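Local structure of probable N-glycosylase/DNA lyase (Thermotoga maritima, 3N0U) at residues A[163-166]-A[167-171]; A[157-160]-A[161-164]; A[44-47]-A[48-51]. The protein is probably a DNA glycosylase, an all-helical member of the 8-oxoguanine DNA glycosylase family in the helix-hairpin-helix clan. All coordinates share one frame; numbering follows the deposited sequence.

Contact 3 comes first along the chain, in the loop between helix 13-44 and helix 47-59 and on the first turn of the latter. Contacts 2 and 1 follow on the short helix 160-168: residues 157-164 run from the preceding loop into its first turn and residues 163-171 end it, so Leu163 and Arg164 belong to both. Their centres are about 9 Å apart, and Met166 SD lies 4.2 Å from Leu158 CD2 where they touch. Contact 3 sits on the opposite side of the chain's centre, about 27 Å from contact 2 and 35 Å from contact 1, centre to centre. Thus contacts 2 and 1 define both ends of helix 160-168, contact 3 the start of helix 47-59.

Contact 1 (A[163-166]-A[167-171]); sequences LRLM and KRHGL
With CG anti to the carbonyl carbon (chi1 -69°), the ring of His169 turns back along the helix towards Leu165, while Arg168, its CG anti to the backbone N (chi1 175°), sends its guanidinium past the same leucine. His169 ND1 donates to Leu165 O at 3.0 Å, and the oxygen lies at the ring edge, only 6° out of the ring plane. The same oxygen receives a weak bond from His169 N, so one carbonyl is gripped twice by one residue. Leu165 CD2 sits over one face of the Arg168 guanidinium, offset toward its rim, and comes within 3.2 Å of Arg168 NH1. Beyond the last turn, Leu171 crosses Met166 at about a right angle, with Met166 CB 4.0 Å from Leu171 CB. Their side chains reach helix 181-198, Met166 touching Val187 and Ile190, and Leu171 touching Val194. The backbone closes by two bonds: Leu171 N to Met166 O at 2.8 Å and Gly170 N to Lys167 O at 3.1 Å. Gly170, with positive phi, is the C-prime residue. This pair of bonds defines a Schellman motif ending helix 160-168, with the histidine side chain as an added tie to the last turn.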
# COMPACT_ATOMS: atom_id res chain seq x y z
N LEU A 163 7.62 9.45 4.03
CA LEU A 163 8.29 9.90 5.25
C LEU A 163 9.35 10.95 4.94
O LEU A 163 9.51 11.91 5.69
CB LEU A 163 8.91 8.73 5.99
CG LEU A 163 7.89 7.76 6.59
CD1 LEU A 163 8.57 6.49 7.06
CD2 LEU A 163 7.10 8.41 7.73
N ARG A 164 10.05 10.80 3.83
CA ARG A 164 11.05 11.78 3.46
C ARG A 164 10.41 13.11 3.10
O ARG A 164 10.97 14.16 3.40
CB ARG A 164 11.97 11.27 2.36
CG ARG A 164 13.01 10.24 2.86
CD ARG A 164 14.04 9.88 1.80
NE ARG A 164 13.39 9.64 0.51
CZ ARG A 164 13.17 8.44 -0.01
NH1 ARG A 164 13.57 7.34 0.62
NH2 ARG A 164 12.56 8.35 -1.19
N LEU A 165 9.23 13.07 2.47
CA LEU A 165 8.49 14.30 2.19
C LEU A 165 8.06 14.99 3.48
O LEU A 165 8.11 16.21 3.60
CB LEU A 165 7.23 14.03 1.37
CG LEU A 165 7.32 14.14 -0.14
CD1 LEU A 165 5.93 13.91 -0.70
CD2 LEU A 165 7.85 15.49 -0.58
N MET A 166 7.61 14.20 4.44
CA MET A 166 7.16 14.75 5.71
C MET A 166 8.32 15.37 6.47
O MET A 166 8.17 16.41 7.09
CB MET A 166 6.49 13.68 6.55
CG MET A 166 5.19 13.16 5.96
SD MET A 166 4.42 11.92 7.04
CE MET A 166 3.73 12.99 8.30
N LYS A 167 9.49 14.75 6.42
CA LYS A 167 10.65 15.28 7.12
C LYS A 167 11.15 16.56 6.44
O LYS A 167 11.46 17.53 7.10
CB LYS A 167 11.77 14.22 7.19
CG LYS A 167 13.03 14.70 7.92
CD LYS A 167 14.03 13.56 8.11
CE LYS A 167 15.20 13.97 8.99
NZ LYS A 167 15.95 15.12 8.40
N ARG A 168 11.19 16.56 5.11
CA ARG A 168 11.69 17.70 4.35
C ARG A 168 10.82 18.93 4.58
O ARG A 168 11.29 20.06 4.45
CB ARG A 168 11.71 17.34 2.87
CG ARG A 168 12.09 18.46 1.91
CD ARG A 168 11.81 18.04 0.46
NE ARG A 168 11.82 16.58 0.29
CZ ARG A 168 11.27 15.93 -0.73
NH1 ARG A 168 10.65 16.60 -1.70
NH2 ARG A 168 11.33 14.61 -0.79
N HIS A 169 9.55 18.73 4.91
CA HIS A 169 8.64 19.85 5.09
C HIS A 169 8.29 20.10 6.55
O HIS A 169 7.31 20.78 6.86
CB HIS A 169 7.40 19.66 4.23
CG HIS A 169 7.67 19.78 2.77
ND1 HIS A 169 7.95 18.69 1.97
CD2 HIS A 169 7.78 20.87 1.98
CE1 HIS A 169 8.18 19.11 0.74
NE2 HIS A 169 8.09 20.42 0.72
N GLY A 170 9.11 19.53 7.43
CA GLY A 170 9.04 19.84 8.84
C GLY A 170 7.91 19.18 9.60
O GLY A 170 7.65 19.56 10.74
N LEU A 171 7.22 18.22 9.00
CA LEU A 171 6.09 17.57 9.65
C LEU A 171 6.55 16.57 10.71
O LEU A 171 5.87 16.34 11.70
CB LEU A 171 5.20 16.88 8.62
CG LEU A 171 4.55 17.82 7.62
CD1 LEU A 171 3.77 17.03 6.60
CD2 LEU A 171 3.64 18.80 8.34

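Contact 2 (A[157-160]-A[161-164]); sequences ILDK and HVLR
Asp159 OD2 accepts from Val162 N at 3.0 Å, an almost straight bond with an N-H...O angle of 168° that meets the oxygen nearly along its C-O axis. The carboxylate reaches this amide because CG stands between the backbone N and the carbonyl carbon (chi1 64°), which folds the short side chain over the start of the helix. Asp159 O takes Leu163 N at 2.9 Å, so side chain and main chain of one residue hold two successive amides. Around this polar core lie aliphatic carbons: the methyl Val162 CG2 comes within 3.4 Å of Asp159 OD2, and the branch carbon Leu163 CG lies 3.3 Å from Asp159 O. Leu158 packs on both, its CD2 4.1 Å from Val162 CG1, the two side chains crossing at about a right angle, and its CB against Leu163 CD2. One residue on, Arg164 N bonds to Lys160 O, while the Arg164 chain bends at chi3 (-45°) and lays one guanidinium face over that oxygen, 3.6 Å below the plane and close to its centre.

Farther out, Asp159 OD1 receives a weak bond from Trp210 NE1, which probably helps to hold the rotation of the carboxylate. His161, next to the cap, donates its NE2 N-H to Leu209 O of helix 202-214, and its ring meets that of Trp210. Leu158 N is bonded to Tyr184 OH, and Leu158 itself forms the centre of an inverse gamma turn. The whole is an aspartate N-cap opening helix 160-168, anchored to helices 181-198 and 202-214.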
# COMPACT_ATOMS: atom_id res chain seq x y z
N ILE A 157 -0.25 5.45 4.00
CA ILE A 157 0.79 4.48 3.70
C ILE A 157 2.13 5.18 3.89
O ILE A 157 2.62 5.89 3.00
CB ILE A 157 0.67 3.94 2.26
CG1 ILE A 157 -0.74 3.39 2.02
CG2 ILE A 157 1.70 2.87 2.01
CD1 ILE A 157 -1.07 3.22 0.52
N LEU A 158 2.74 4.96 5.04
CA LEU A 158 3.94 5.68 5.42
C LEU A 158 5.19 4.95 4.95
O LEU A 158 5.91 4.34 5.75
CB LEU A 158 3.96 5.91 6.94
CG LEU A 158 2.75 6.70 7.46
CD1 LEU A 158 2.76 6.81 9.00
CD2 LEU A 158 2.68 8.11 6.82
N ASP A 159 5.45 5.04 3.65
CA ASP A 159 6.64 4.44 3.10
C ASP A 159 7.77 5.45 3.07
O ASP A 159 7.61 6.58 3.53
CB ASP A 159 6.38 3.85 1.72
CG ASP A 159 5.99 4.88 0.70
OD1 ASP A 159 5.52 4.47 -0.39
OD2 ASP A 159 6.16 6.08 0.95
N LYS A 160 8.92 5.05 2.57
CA LYS A 160 10.09 5.89 2.69
C LYS A 160 9.90 7.21 1.94
O LYS A 160 10.34 8.25 2.42
CB LYS A 160 11.35 5.16 2.23
CG LYS A 160 11.88 4.21 3.29
CD LYS A 160 13.35 3.86 3.07
CE LYS A 160 13.87 2.95 4.17
NZ LYS A 160 15.34 2.73 4.08
N HIS A 161 9.22 7.18 0.79
CA HIS A 161 9.02 8.39 -0.01
C HIS A 161 8.16 9.38 0.75
O HIS A 161 8.46 10.57 0.80
CB HIS A 161 8.35 8.08 -1.35
CG HIS A 161 7.67 9.27 -1.97
ND1 HIS A 161 8.35 10.41 -2.34
CD2 HIS A 161 6.37 9.49 -2.27
CE1 HIS A 161 7.50 11.28 -2.85
NE2 HIS A 161 6.29 10.75 -2.82
N VAL A 162 7.08 8.89 1.34
CA VAL A 162 6.18 9.76 2.06
C VAL A 162 6.88 10.30 3.32
O VAL A 162 6.75 11.47 3.64
CB VAL A 162 4.88 9.04 2.41
CG1 VAL A 162 4.02 9.85 3.35
CG2 VAL A 162 4.12 8.74 1.12
N LEU A 163 7.62 9.45 4.03
CA LEU A 163 8.29 9.90 5.25
C LEU A 163 9.35 10.95 4.94
O LEU A 163 9.51 11.91 5.69
CB LEU A 163 8.91 8.73 5.99
CG LEU A 163 7.89 7.76 6.59
CD1 LEU A 163 8.57 6.49 7.06
CD2 LEU A 163 7.10 8.41 7.73
N ARG A 164 10.05 10.80 3.83
CA ARG A 164 11.05 11.78 3.46
C ARG A 164 10.41 13.11 3.10
O ARG A 164 10.97 14.16 3.40
CB ARG A 164 11.97 11.27 2.36
CG ARG A 164 13.01 10.24 2.86
CD ARG A 164 14.04 9.88 1.80
NE ARG A 164 13.39 9.64 0.51
CZ ARG A 164 13.17 8.44 -0.01
NH1 ARG A 164 13.57 7.34 0.62
NH2 ARG A 164 12.56 8.35 -1.19

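Contact 3 (A[44-47]-A[48-51])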
# COMPACT_ATOMS: atom_id res chain seq x y z
N GLU A 44 -16.25 -6.14 -5.40
CA GLU A 44 -16.58 -7.27 -6.25
C GLU A 44 -15.56 -8.39 -6.15
O GLU A 44 -15.77 -9.47 -6.71
CB GLU A 44 -16.65 -6.83 -7.73
CG GLU A 44 -17.46 -5.55 -8.02
CD GLU A 44 -18.95 -5.69 -7.78
OE1 GLU A 44 -19.40 -6.80 -7.42
OE2 GLU A 44 -19.68 -4.67 -7.95
N GLY A 45 -14.43 -8.12 -5.49
CA GLY A 45 -13.36 -9.09 -5.46
C GLY A 45 -13.64 -10.36 -4.67
O GLY A 45 -14.28 -10.33 -3.61
N THR A 46 -13.16 -11.48 -5.18
CA THR A 46 -13.25 -12.75 -4.49
C THR A 46 -12.14 -12.84 -3.46
O THR A 46 -11.24 -12.00 -3.43
CB THR A 46 -13.07 -13.93 -5.45
OG1 THR A 46 -11.77 -13.83 -6.05
CG2 THR A 46 -14.13 -13.92 -6.56
N GLU A 47 -12.20 -13.86 -2.62
CA GLU A 47 -11.12 -14.10 -1.67
C GLU A 47 -9.79 -14.21 -2.39
O GLU A 47 -8.79 -13.66 -1.96
CB GLU A 47 -11.37 -15.37 -0.84
CG GLU A 47 -12.50 -15.25 0.16
CD GLU A 47 -12.11 -14.50 1.44
OE1 GLU A 47 -10.90 -14.45 1.77
OE2 GLU A 47 -13.02 -13.99 2.14
N GLU A 48 -9.76 -14.93 -3.50
CA GLU A 48 -8.51 -15.07 -4.24
C GLU A 48 -8.05 -13.76 -4.85
O GLU A 48 -6.84 -13.49 -4.86
CB GLU A 48 -8.63 -16.14 -5.30
CG GLU A 48 -8.77 -17.54 -4.71
CD GLU A 48 -8.72 -18.64 -5.74
OE1 GLU A 48 -8.62 -18.33 -6.95
OE2 GLU A 48 -8.78 -19.83 -5.34
N ASP A 49 -8.98 -12.95 -5.35
CA ASP A 49 -8.59 -11.64 -5.88
C ASP A 49 -7.94 -10.79 -4.77
O ASP A 49 -6.93 -10.08 -4.98
CB ASP A 49 -9.82 -10.88 -6.39
CG ASP A 49 -10.45 -11.50 -7.63
OD1 ASP A 49 -9.75 -12.22 -8.38
OD2 ASP A 49 -11.67 -11.24 -7.85
N LEU A 50 -8.52 -10.82 -3.58
CA LEU A 50 -7.99 -10.06 -2.48
C LEU A 50 -6.63 -10.63 -2.06
O LEU A 50 -5.72 -9.89 -1.71
CB LEU A 50 -8.96 -10.09 -1.29
CG LEU A 50 -10.28 -9.35 -1.54
CD1 LEU A 50 -11.22 -9.62 -0.41
CD2 LEU A 50 -10.04 -7.86 -1.67
N PHE A 51 -6.50 -11.94 -2.10
CA PHE A 51 -5.24 -12.58 -1.74
C PHE A 51 -4.11 -12.16 -2.69
O PHE A 51 -2.96 -11.98 -2.28
CB PHE A 51 -5.36 -14.11 -1.76
CG PHE A 51 -4.15 -14.78 -1.18
CD1 PHE A 51 -3.14 -15.25 -2.00
CD2 PHE A 51 -3.99 -14.84 0.19
CE1 PHE A 51 -2.02 -15.84 -1.45
CE2 PHE A 51 -2.87 -15.40 0.73
CZ PHE A 51 -1.88 -15.90 -0.09
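Glu47, Thr46 and Asp49 carry this contact, and the last two grip each other in both directions. Thr46 OG1 accepts from Asp49 N at 3.0 Å with an N-H...O angle of 162°; a chi1 of 61° sets the hydroxyl between its own backbone N and carbonyl carbon, pointing at the helix start. In return Thr46 N donates to Asp49 OD2 at 3.1 Å, nearly straight at 174°, though the amide approaches from above the carboxylate plane. The two side chains lie obliquely across one another, with Asp49 CG 3.1 Å from Thr46 OG1 and Asp49 OD2 3.6 Å from Gly45 CA.

Glu47 takes part through its backbone, its O accepting from Phe51 N at 2.9 Å, as Thr46 O does from Leu50 N one residue earlier. Its side chain, bent at chi2, turns elsewhere: OE1 and OE2 accept from the amides of Leu116 and Lys117, at the start of helix 116-121. The carboxylate thus probably benefits from the partial positive charge of that helix end. Leu50 lays its CG 3.4 Å from Thr46 O and packs on Leu41 and Val120. The reciprocal Thr46-Asp49 bonds make a capping box, which starts helix 47-59 only two residues after helix 13-44 ends.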